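Local atomic coordinates of FAD-dependent oxidoreductase (Actinomadura kijaniata, PDB entry 3M9V), a protein that probably acts as a flavin-dependent oxidoreductase of the acyl-CoA dehydrogenase family in D-kijanose biosynthesis, binding a dTDP-linked sugar substrate. Residues Met337-Arg349 / Arg384-Leu398. Residues are numbered along the deposited sequence; the frame is centred on the assembly and turned at random.
Sequences MRHFQCAKLAVNR and RFMQPYAYVDAVDFL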
ATOM      1  N   MET A 337       8.166   1.511 -25.834  1.00 14.64           N
ATOM      2  CA  MET A 337       7.915   0.405 -24.925  1.00 19.59           C
ATOM      3  C   MET A 337       8.069   0.771 -23.439  1.00 18.92           C
ATOM      4  O   MET A 337       7.345   0.309 -22.557  1.00 20.86           O
ATOM      5  CB  MET A 337       8.785  -0.792 -25.334  1.00 18.70           C
ATOM      6  CG  MET A 337       8.510  -2.022 -24.489  1.00 21.36           C
ATOM      7  SD  MET A 337       6.842  -2.715 -24.728  1.00 23.26           S
ATOM      8  CE  MET A 337       6.660  -3.131 -26.452  1.00 27.10           C
ATOM      9  N   ARG A 338       9.020   1.645 -23.153  1.00 20.90           N
ATOM     10  CA  ARG A 338       9.206   2.157 -21.804  1.00 21.40           C
ATOM     11  C   ARG A 338       8.004   2.997 -21.346  1.00 20.26           C
ATOM     12  O   ARG A 338       7.509   2.794 -20.248  1.00 17.54           O
ATOM     13  CB  ARG A 338      10.473   3.022 -21.766  1.00 21.41           C
ATOM     14  CG  ARG A 338      10.717   3.645 -20.379  1.00 24.59           C
ATOM     15  CD  ARG A 338      11.470   2.653 -19.505  1.00 30.99           C
ATOM     16  NE  ARG A 338      12.144   3.193 -18.315  1.00 33.75           N
ATOM     17  CZ  ARG A 338      13.371   3.702 -18.304  1.00 30.79           C
ATOM     18  NH1 ARG A 338      14.066   3.798 -19.426  1.00 26.56           N
ATOM     19  NH2 ARG A 338      13.907   4.137 -17.175  1.00 22.77           N
ATOM     20  N   HIS A 339       7.524   3.944 -22.144  1.00 18.40           N
ATOM     21  CA  HIS A 339       6.256   4.586 -21.809  1.00 19.24           C
ATOM     22  C   HIS A 339       5.132   3.584 -21.577  1.00 18.73           C
ATOM     23  O   HIS A 339       4.433   3.736 -20.578  1.00 17.12           O
ATOM     24  CB  HIS A 339       5.750   5.548 -22.886  1.00 16.10           C
ATOM     25  CG  HIS A 339       6.487   6.854 -22.924  1.00 20.98           C
ATOM     26  ND1 HIS A 339       6.182   7.911 -22.091  1.00 17.03           N
ATOM     27  CD2 HIS A 339       7.518   7.272 -23.702  1.00 20.67           C
ATOM     28  CE1 HIS A 339       6.966   8.938 -22.379  1.00 21.87           C
ATOM     29  NE2 HIS A 339       7.800   8.567 -23.337  1.00 22.13           N
ATOM     30  N   PHE A 340       4.949   2.618 -22.482  1.00 17.63           N
ATOM     31  CA  PHE A 340       3.923   1.569 -22.380  1.00 15.78           C
ATOM     32  C   PHE A 340       4.097   0.823 -21.058  1.00 15.12           C
ATOM     33  O   PHE A 340       3.163   0.700 -20.252  1.00 13.11           O
ATOM     34  CB  PHE A 340       3.999   0.623 -23.595  1.00 12.14           C
ATOM     35  CG  PHE A 340       2.975  -0.490 -23.652  1.00 18.66           C
ATOM     36  CD1 PHE A 340       1.830  -0.520 -22.847  1.00 16.41           C
ATOM     37  CD2 PHE A 340       3.183  -1.560 -24.532  1.00 20.14           C
ATOM     38  CE1 PHE A 340       0.891  -1.570 -22.940  1.00 15.48           C
ATOM     39  CE2 PHE A 340       2.291  -2.652 -24.590  1.00 17.79           C
ATOM     40  CZ  PHE A 340       1.130  -2.648 -23.790  1.00 14.85           C
ATOM     41  N   GLN A 341       5.282   0.266 -20.832  1.00 13.94           N
ATOM     42  CA  GLN A 341       5.424  -0.563 -19.641  1.00 13.22           C
ATOM     43  C   GLN A 341       5.357   0.150 -18.275  1.00 14.65           C
ATOM     44  O   GLN A 341       4.868  -0.419 -17.299  1.00 12.63           O
ATOM     45  CB  GLN A 341       6.614  -1.518 -19.745  1.00 14.76           C
ATOM     46  CG  GLN A 341       6.515  -2.344 -21.049  1.00 12.97           C
ATOM     47  CD  GLN A 341       5.345  -3.320 -21.013  1.00 18.99           C
ATOM     48  OE1 GLN A 341       5.100  -3.975 -19.990  1.00 17.64           O
ATOM     49  NE2 GLN A 341       4.642  -3.457 -22.141  1.00 14.39           N
ATOM     50  N   CYS A 342       5.882   1.364 -18.186  1.00 11.12           N
ATOM     51  CA  CYS A 342       5.782   2.143 -16.955  1.00 15.70           C
ATOM     52  C   CYS A 342       4.295   2.320 -16.626  1.00 14.03           C
ATOM     53  O   CYS A 342       3.879   2.100 -15.496  1.00 17.33           O
ATOM     54  CB  CYS A 342       6.385   3.545 -17.157  1.00 11.89           C
ATOM     55  SG  CYS A 342       8.174   3.427 -16.998  1.00 20.20           S
ATOM     56  N   ALA A 343       3.532   2.734 -17.628  1.00 12.91           N
ATOM     57  CA  ALA A 343       2.093   3.002 -17.445  1.00 15.70           C
ATOM     58  C   ALA A 343       1.292   1.735 -17.158  1.00 14.11           C
ATOM     59  O   ALA A 343       0.376   1.742 -16.335  1.00 15.11           O
ATOM     60  CB  ALA A 343       1.487   3.742 -18.654  1.00 11.19           C
ATOM     61  N   LYS A 344       1.621   0.649 -17.852  1.00 13.75           N
ATOM     62  CA  LYS A 344       0.950  -0.634 -17.647  1.00 13.38           C
ATOM     63  C   LYS A 344       1.077  -1.162 -16.227  1.00 15.11           C
ATOM     64  O   LYS A 344       0.107  -1.626 -15.623  1.00 14.85           O
ATOM     65  CB  LYS A 344       1.482  -1.706 -18.627  1.00 14.56           C
ATOM     66  CG  LYS A 344       0.685  -3.013 -18.570  1.00 17.57           C
ATOM     67  CD  LYS A 344       1.229  -4.081 -19.547  1.00 21.77           C
ATOM     68  CE  LYS A 344       0.205  -5.175 -19.867  1.00 22.66           C
ATOM     69  NZ  LYS A 344       0.336  -6.148 -18.767  1.00 32.95           N
ATOM     70  N   LEU A 345       2.278  -1.100 -15.665  1.00 13.60           N
ATOM     71  CA  LEU A 345       2.447  -1.561 -14.295  1.00 15.16           C
ATOM     72  C   LEU A 345       1.591  -0.737 -13.327  1.00 17.61           C
ATOM     73  O   LEU A 345       0.947  -1.282 -12.427  1.00 17.26           O
ATOM     74  CB  LEU A 345       3.926  -1.517 -13.924  1.00 15.45           C
ATOM     75  CG  LEU A 345       4.375  -2.373 -12.735  1.00 19.34           C
ATOM     76  CD1 LEU A 345       5.826  -2.714 -13.022  1.00 30.28           C
ATOM     77  CD2 LEU A 345       4.436  -1.447 -11.551  1.00 27.89           C
ATOM     78  N   ALA A 346       1.559   0.578 -13.504  1.00 15.07           N
ATOM     79  CA  ALA A 346       0.728   1.452 -12.669  1.00 13.23           C
ATOM     80  C   ALA A 346      -0.732   1.122 -12.892  1.00 12.98           C
ATOM     81  O   ALA A 346      -1.478   0.976 -11.926  1.00 16.30           O
ATOM     82  CB  ALA A 346       0.976   2.884 -13.066  1.00 13.82           C
ATOM     83  N   VAL A 347      -1.160   0.990 -14.150  1.00 13.56           N
ATOM     84  CA  VAL A 347      -2.563   0.655 -14.406  1.00 14.23           C
ATOM     85  C   VAL A 347      -3.023  -0.648 -13.720  1.00 16.21           C
ATOM     86  O   VAL A 347      -4.111  -0.711 -13.132  1.00 14.80           O
ATOM     87  CB  VAL A 347      -2.847   0.549 -15.912  1.00 13.57           C
ATOM     88  CG1 VAL A 347      -4.236  -0.088 -16.152  1.00 19.37           C
ATOM     89  CG2 VAL A 347      -2.778   1.949 -16.500  1.00 14.19           C
ATOM     90  N   ASN A 348      -2.211  -1.700 -13.814  1.00 13.96           N
ATOM     91  CA  ASN A 348      -2.500  -3.003 -13.245  1.00 13.95           C
ATOM     92  C   ASN A 348      -2.466  -3.039 -11.715  1.00 16.12           C
ATOM     93  O   ASN A 348      -2.959  -3.979 -11.100  1.00 17.33           O
ATOM     94  CB  ASN A 348      -1.480  -4.031 -13.755  1.00 16.87           C
ATOM     95  CG  ASN A 348      -1.789  -4.479 -15.163  1.00 18.12           C
ATOM     96  OD1 ASN A 348      -2.917  -4.291 -15.586  1.00 19.49           O
ATOM     97  ND2 ASN A 348      -0.827  -5.053 -15.894  1.00 21.97           N
ATOM     98  N   ARG A 349      -1.885  -2.039 -11.072  1.00 18.61           N
ATOM     99  CA  ARG A 349      -2.048  -1.928  -9.631  0.50 18.97           C
ATOM    100  C   ARG A 349      -3.191  -0.976  -9.302  1.00 19.43           C
ATOM    101  O   ARG A 349      -4.023  -1.297  -8.454  1.00 19.22           O
ATOM    102  CB  ARG A 349      -0.756  -1.494  -8.931  0.50 19.79           C
ATOM    103  CG  ARG A 349      -0.780  -1.809  -7.443  0.50 24.84           C
ATOM    104  CD  ARG A 349       0.608  -2.043  -6.884  0.50 27.69           C
ATOM    105  NE  ARG A 349       1.331  -3.110  -7.572  0.50 29.03           N
ATOM    106  CZ  ARG A 349       2.643  -3.069  -7.791  0.50 25.27           C
ATOM    107  NH1 ARG A 349       3.256  -4.058  -8.423  0.50 21.64           N
ATOM    108  NH2 ARG A 349       3.338  -2.026  -7.368  0.50 22.09           N
ATOM    109  N   ARG A 384      -3.160  -7.891 -16.015  1.00 18.21           N
ATOM    110  CA  ARG A 384      -1.996  -8.408 -15.311  1.00 22.14           C
ATOM    111  C   ARG A 384      -1.357  -9.557 -16.075  1.00 24.80           C
ATOM    112  O   ARG A 384      -0.174  -9.834 -15.917  1.00 25.24           O
ATOM    113  CB  ARG A 384      -2.402  -8.935 -13.917  1.00 22.69           C
ATOM    114  CG  ARG A 384      -2.905  -7.820 -12.998  1.00 25.02           C
ATOM    115  CD  ARG A 384      -3.570  -8.326 -11.725  1.00 22.51           C
ATOM    116  NE  ARG A 384      -2.612  -9.101 -10.935  1.00 26.34           N
ATOM    117  CZ  ARG A 384      -2.956  -9.662  -9.783  1.00 29.19           C
ATOM    118  NH1 ARG A 384      -4.208  -9.514  -9.366  1.00 22.92           N
ATOM    119  NH2 ARG A 384      -2.078 -10.356  -9.077  1.00 31.58           N
ATOM    120  N   PHE A 385      -2.155 -10.243 -16.880  1.00 25.21           N
ATOM    121  CA  PHE A 385      -1.707 -11.503 -17.454  1.00 29.45           C
ATOM    122  C   PHE A 385      -1.405 -11.285 -18.937  1.00 32.54           C
ATOM    123  O   PHE A 385      -0.740 -12.132 -19.521  1.00 34.82           O
ATOM    124  CB  PHE A 385      -2.708 -12.642 -17.175  1.00 25.17           C
ATOM    125  CG  PHE A 385      -2.986 -12.784 -15.709  1.00 25.68           C
ATOM    126  CD1 PHE A 385      -1.969 -13.155 -14.832  1.00 19.59           C
ATOM    127  CD2 PHE A 385      -4.223 -12.411 -15.200  1.00 20.43           C
ATOM    128  CE1 PHE A 385      -2.212 -13.222 -13.467  1.00 24.76           C
ATOM    129  CE2 PHE A 385      -4.478 -12.467 -13.836  1.00 22.26           C
ATOM    130  CZ  PHE A 385      -3.459 -12.863 -12.963  1.00 23.03           C
ATOM    131  N   MET A 386      -1.843 -10.169 -19.517  1.00 31.97           N
ATOM    132  CA  MET A 386      -1.589  -9.837 -20.920  1.00 34.36           C
ATOM    133  C   MET A 386      -0.148  -9.438 -21.279  1.00 35.97           C
ATOM    134  O   MET A 386       0.473  -8.581 -20.653  1.00 36.25           O
ATOM    135  CB  MET A 386      -2.576  -8.755 -21.354  1.00 33.63           C
ATOM    136  CG  MET A 386      -4.032  -9.248 -21.380  1.00 36.37           C
ATOM    137  SD  MET A 386      -5.136  -7.913 -21.953  1.00 38.23           S
ATOM    138  CE  MET A 386      -4.502  -6.417 -21.256  1.00 24.68           C
ATOM    139  N   GLN A 387       0.442 -10.092 -22.270  1.00 34.98           N
ATOM    140  CA  GLN A 387       1.820  -9.776 -22.604  1.00 35.16           C
ATOM    141  C   GLN A 387       1.698  -8.812 -23.778  1.00 34.57           C
ATOM    142  O   GLN A 387       0.741  -8.907 -24.541  1.00 34.31           O
ATOM    143  CB  GLN A 387       2.560 -11.061 -23.002  1.00 35.79           C
ATOM    144  CG  GLN A 387       3.196 -11.841 -21.822  1.00 37.76           C
ATOM    145  CD  GLN A 387       4.192 -10.994 -21.019  1.00 47.68           C
ATOM    146  OE1 GLN A 387       4.276  -9.776 -21.221  1.00 55.69           O
ATOM    147  NE2 GLN A 387       4.933 -11.616 -20.099  1.00 41.39           N
ATOM    148  N   PRO A 388       2.642  -7.871 -23.933  1.00 32.02           N
ATOM    149  CA  PRO A 388       3.774  -7.651 -23.051  1.00 29.68           C
ATOM    150  C   PRO A 388       3.520  -6.552 -22.017  1.00 26.22           C
ATOM    151  O   PRO A 388       2.730  -5.659 -22.283  1.00 22.70           O
ATOM    152  CB  PRO A 388       4.852  -7.194 -24.040  1.00 30.79           C
ATOM    153  CG  PRO A 388       4.101  -6.512 -25.153  1.00 30.33           C
ATOM    154  CD  PRO A 388       2.683  -7.001 -25.124  1.00 32.61           C
ATOM    155  N   TYR A 389       4.156  -6.599 -20.847  1.00 24.22           N
ATOM    156  CA  TYR A 389       4.696  -7.818 -20.260  1.00 24.55           C
ATOM    157  C   TYR A 389       3.894  -8.071 -18.993  1.00 21.52           C
ATOM    158  O   TYR A 389       3.442  -7.126 -18.335  1.00 22.37           O
ATOM    159  CB  TYR A 389       6.159  -7.609 -19.868  1.00 23.65           C
ATOM    160  CG  TYR A 389       7.035  -7.315 -21.069  1.00 28.99           C
ATOM    161  CD1 TYR A 389       7.239  -8.254 -22.087  1.00 33.29           C
ATOM    162  CD2 TYR A 389       7.634  -6.071 -21.192  1.00 26.75           C
ATOM    163  CE1 TYR A 389       8.031  -7.958 -23.202  1.00 35.81           C
ATOM    164  CE2 TYR A 389       8.420  -5.774 -22.273  1.00 30.33           C
ATOM    165  CZ  TYR A 389       8.618  -6.698 -23.273  1.00 36.82           C
ATOM    166  OH  TYR A 389       9.423  -6.237 -24.296  1.00 35.68           O
ATOM    167  N   ALA A 390       3.747  -9.335 -18.621  1.00 19.19           N
ATOM    168  CA  ALA A 390       3.213  -9.634 -17.297  1.00 20.59           C
ATOM    169  C   ALA A 390       4.208  -9.143 -16.235  1.00 21.08           C
ATOM    170  O   ALA A 390       5.395  -8.982 -16.543  1.00 20.29           O
ATOM    171  CB  ALA A 390       2.977 -11.145 -17.167  1.00 20.93           C
ATOM    172  N   TYR A 391       3.734  -8.919 -15.005  1.00 19.24           N
ATOM    173  CA  TYR A 391       4.495  -8.290 -13.929  1.00 20.06           C
ATOM    174  C   TYR A 391       5.941  -8.769 -13.805  1.00 21.01           C
ATOM    175  O   TYR A 391       6.875  -7.976 -13.837  1.00 20.14           O
ATOM    176  CB  TYR A 391       3.782  -8.433 -12.576  1.00 17.22           C
ATOM    177  CG  TYR A 391       4.594  -7.854 -11.452  1.00 21.91           C
ATOM    178  CD1 TYR A 391       4.734  -6.478 -11.318  1.00 20.07           C
ATOM    179  CD2 TYR A 391       5.210  -8.672 -10.508  1.00 20.38           C
ATOM    180  CE1 TYR A 391       5.478  -5.916 -10.303  1.00 23.18           C
ATOM    181  CE2 TYR A 391       5.956  -8.105  -9.478  1.00 25.03           C
ATOM    182  CZ  TYR A 391       6.074  -6.736  -9.369  1.00 20.76           C
ATOM    183  OH  TYR A 391       6.822  -6.123  -8.385  1.00 18.60           O
ATOM    184  N   VAL A 392       6.121 -10.072 -13.639  1.00 21.05           N
ATOM    185  CA  VAL A 392       7.460 -10.645 -13.509  1.00 21.99           C
ATOM    186  C   VAL A 392       8.424 -10.313 -14.646  1.00 20.88           C
ATOM    187  O   VAL A 392       9.561  -9.876 -14.401  1.00 19.39           O
ATOM    188  CB  VAL A 392       7.409 -12.140 -13.124  1.00 22.37           C
ATOM    189  CG1 VAL A 392       8.819 -12.694 -13.098  1.00 27.16           C
ATOM    190  CG2 VAL A 392       6.774 -12.274 -11.702  1.00 23.23           C
ATOM    191  N   ASP A 393       7.966 -10.433 -15.887  1.00 19.73           N
ATOM    192  CA  ASP A 393       8.779  -9.954 -17.019  1.00 20.55           C
ATOM    193  C   ASP A 393       8.898  -8.442 -17.160  1.00 19.15           C
ATOM    194  O   ASP A 393       9.909  -7.945 -17.638  1.00 21.44           O
ATOM    195  CB  ASP A 393       8.197 -10.503 -18.328  1.00 22.02           C
ATOM    196  CG  ASP A 393       8.160 -12.025 -18.322  1.00 23.87           C
ATOM    197  OD1 ASP A 393       9.103 -12.641 -17.796  1.00 22.13           O
ATOM    198  OD2 ASP A 393       7.199 -12.631 -18.822  1.00 24.98           O
ATOM    199  N   ALA A 394       7.873  -7.682 -16.788  1.00 17.26           N
ATOM    200  CA  ALA A 394       7.982  -6.233 -16.860  1.00 15.86           C
ATOM    201  C   ALA A 394       9.118  -5.780 -15.942  1.00 15.06           C
ATOM    202  O   ALA A 394       9.793  -4.783 -16.211  1.00 14.38           O
ATOM    203  CB  ALA A 394       6.664  -5.569 -16.363  1.00 15.27           C
ATOM    204  N   VAL A 395       9.282  -6.439 -14.799  1.00 12.40           N
ATOM    205  CA  VAL A 395      10.286  -5.923 -13.876  1.00 13.18           C
ATOM    206  C   VAL A 395      11.684  -6.159 -14.495  1.00 14.88           C
ATOM    207  O   VAL A 395      12.555  -5.293 -14.397  1.00 14.62           O
ATOM    208  CB  VAL A 395      10.147  -6.621 -12.504  1.00 13.75           C
ATOM    209  CG1 VAL A 395      11.451  -6.524 -11.750  1.00  8.91           C
ATOM    210  CG2 VAL A 395       8.925  -6.002 -11.721  1.00 13.64           C
ATOM    211  N   ASP A 396      11.880  -7.273 -15.200  1.00 15.10           N
ATOM    212  CA  ASP A 396      13.206  -7.485 -15.827  1.00 17.89           C
ATOM    213  C   ASP A 396      13.433  -6.466 -16.939  1.00 17.62           C
ATOM    214  O   ASP A 396      14.541  -5.973 -17.078  1.00 17.45           O
ATOM    215  CB  ASP A 396      13.326  -8.844 -16.545  1.00 17.71           C
ATOM    216  CG  ASP A 396      13.399 -10.014 -15.591  1.00 22.38           C
ATOM    217  OD1 ASP A 396      13.755  -9.836 -14.403  1.00 20.47           O
ATOM    218  OD2 ASP A 396      13.033 -11.116 -16.042  1.00 24.78           O
ATOM    219  N   PHE A 397      12.409  -6.172 -17.741  1.00 18.24           N
ATOM    220  CA  PHE A 397      12.524  -5.166 -18.796  1.00 18.73           C
ATOM    221  C   PHE A 397      12.843  -3.768 -18.244  1.00 21.49           C
ATOM    222  O   PHE A 397      13.815  -3.115 -18.667  1.00 19.89           O
ATOM    223  CB  PHE A 397      11.221  -5.084 -19.620  1.00 18.40           C
ATOM    224  CG  PHE A 397      11.209  -3.944 -20.615  1.00 21.35           C
ATOM    225  CD1 PHE A 397      11.977  -4.003 -21.773  1.00 21.90           C
ATOM    226  CD2 PHE A 397      10.471  -2.797 -20.382  1.00 15.90           C
ATOM    227  CE1 PHE A 397      11.993  -2.952 -22.669  1.00 21.10           C
ATOM    228  CE2 PHE A 397      10.482  -1.723 -21.268  1.00 18.89           C
ATOM    229  CZ  PHE A 397      11.245  -1.803 -22.410  1.00 21.74           C
ATOM    230  N   LEU A 398      11.987  -3.293 -17.336  1.00 16.18           N
ATOM    231  CA  LEU A 398      12.210  -1.986 -16.724  1.00 18.87           C
ATOM    232  C   LEU A 398      13.527  -1.841 -15.979  1.00 16.26           C
ATOM    233  O   LEU A 398      14.172  -0.809 -16.115  1.00 17.80           O
ATOM    234  CB  LEU A 398      11.066  -1.544 -15.800  1.00 17.62           C
ATOM    235  CG  LEU A 398       9.755  -1.337 -16.572  1.00 20.03           C
ATOM    236  CD1 LEU A 398       8.589  -1.160 -15.597  1.00 21.15           C
ATOM    237  CD2 LEU A 398       9.756  -0.159 -17.495  1.00 13.77           C
TER
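Gln341 reaches from its helix into the turn at Pro388 and Tyr389. Gln341 CB lies 4.1 Å from Leu398 CD2. Gln341 CG touches both neighbouring rings, 3.9 Å from Tyr389 CD2 and 4.0 Å from Phe397 CE2. A bend at chi2 (-68°) then turns the amide to the backbone of the turn: Gln341 OE1 accepts from Tyr389 N at 2.9 Å, the N-H coming in tilted from the carbonyl plane, while Gln341 NE2 gives a nearly straight bond (167°) to Pro388 O, meeting that carbonyl from above its plane. With both ends of the buried amide used, its rotation is fixed. The peptide bonds before Pro388 and before Tyr389 are both cis. A leucine at Gln341 would probably leave Tyr389 N and Pro388 O without these mates and the turn less firmly held. Lys344, one helical turn on, has Gly383 O as the strongest partner of its NZ, with Met386 O (3.1 Å from Lys344 NZ) and, less closely, Tyr389 O beside it. In this C-terminal helical domain of the acyl-CoA dehydrogenase fold, helix 329-362 thus holds the turn that leads into helix 391-402, just after Phe385 and Gln387 in the chain, residues of the FMN site, which holds no FMN in this model. Where the helices themselves meet, Leu398 is a knob among Arg338, Gln341, Cys342 and Leu345. Beyond it Met337 CG packs 3.4 Å from Phe397 CZ, with Met337 SD in Met-aromatic contact with Tyr389 and, farther off, above the Phe397 face. At the other end Tyr391 OH is hydrogen-bonded to Glu299 of a second subunit.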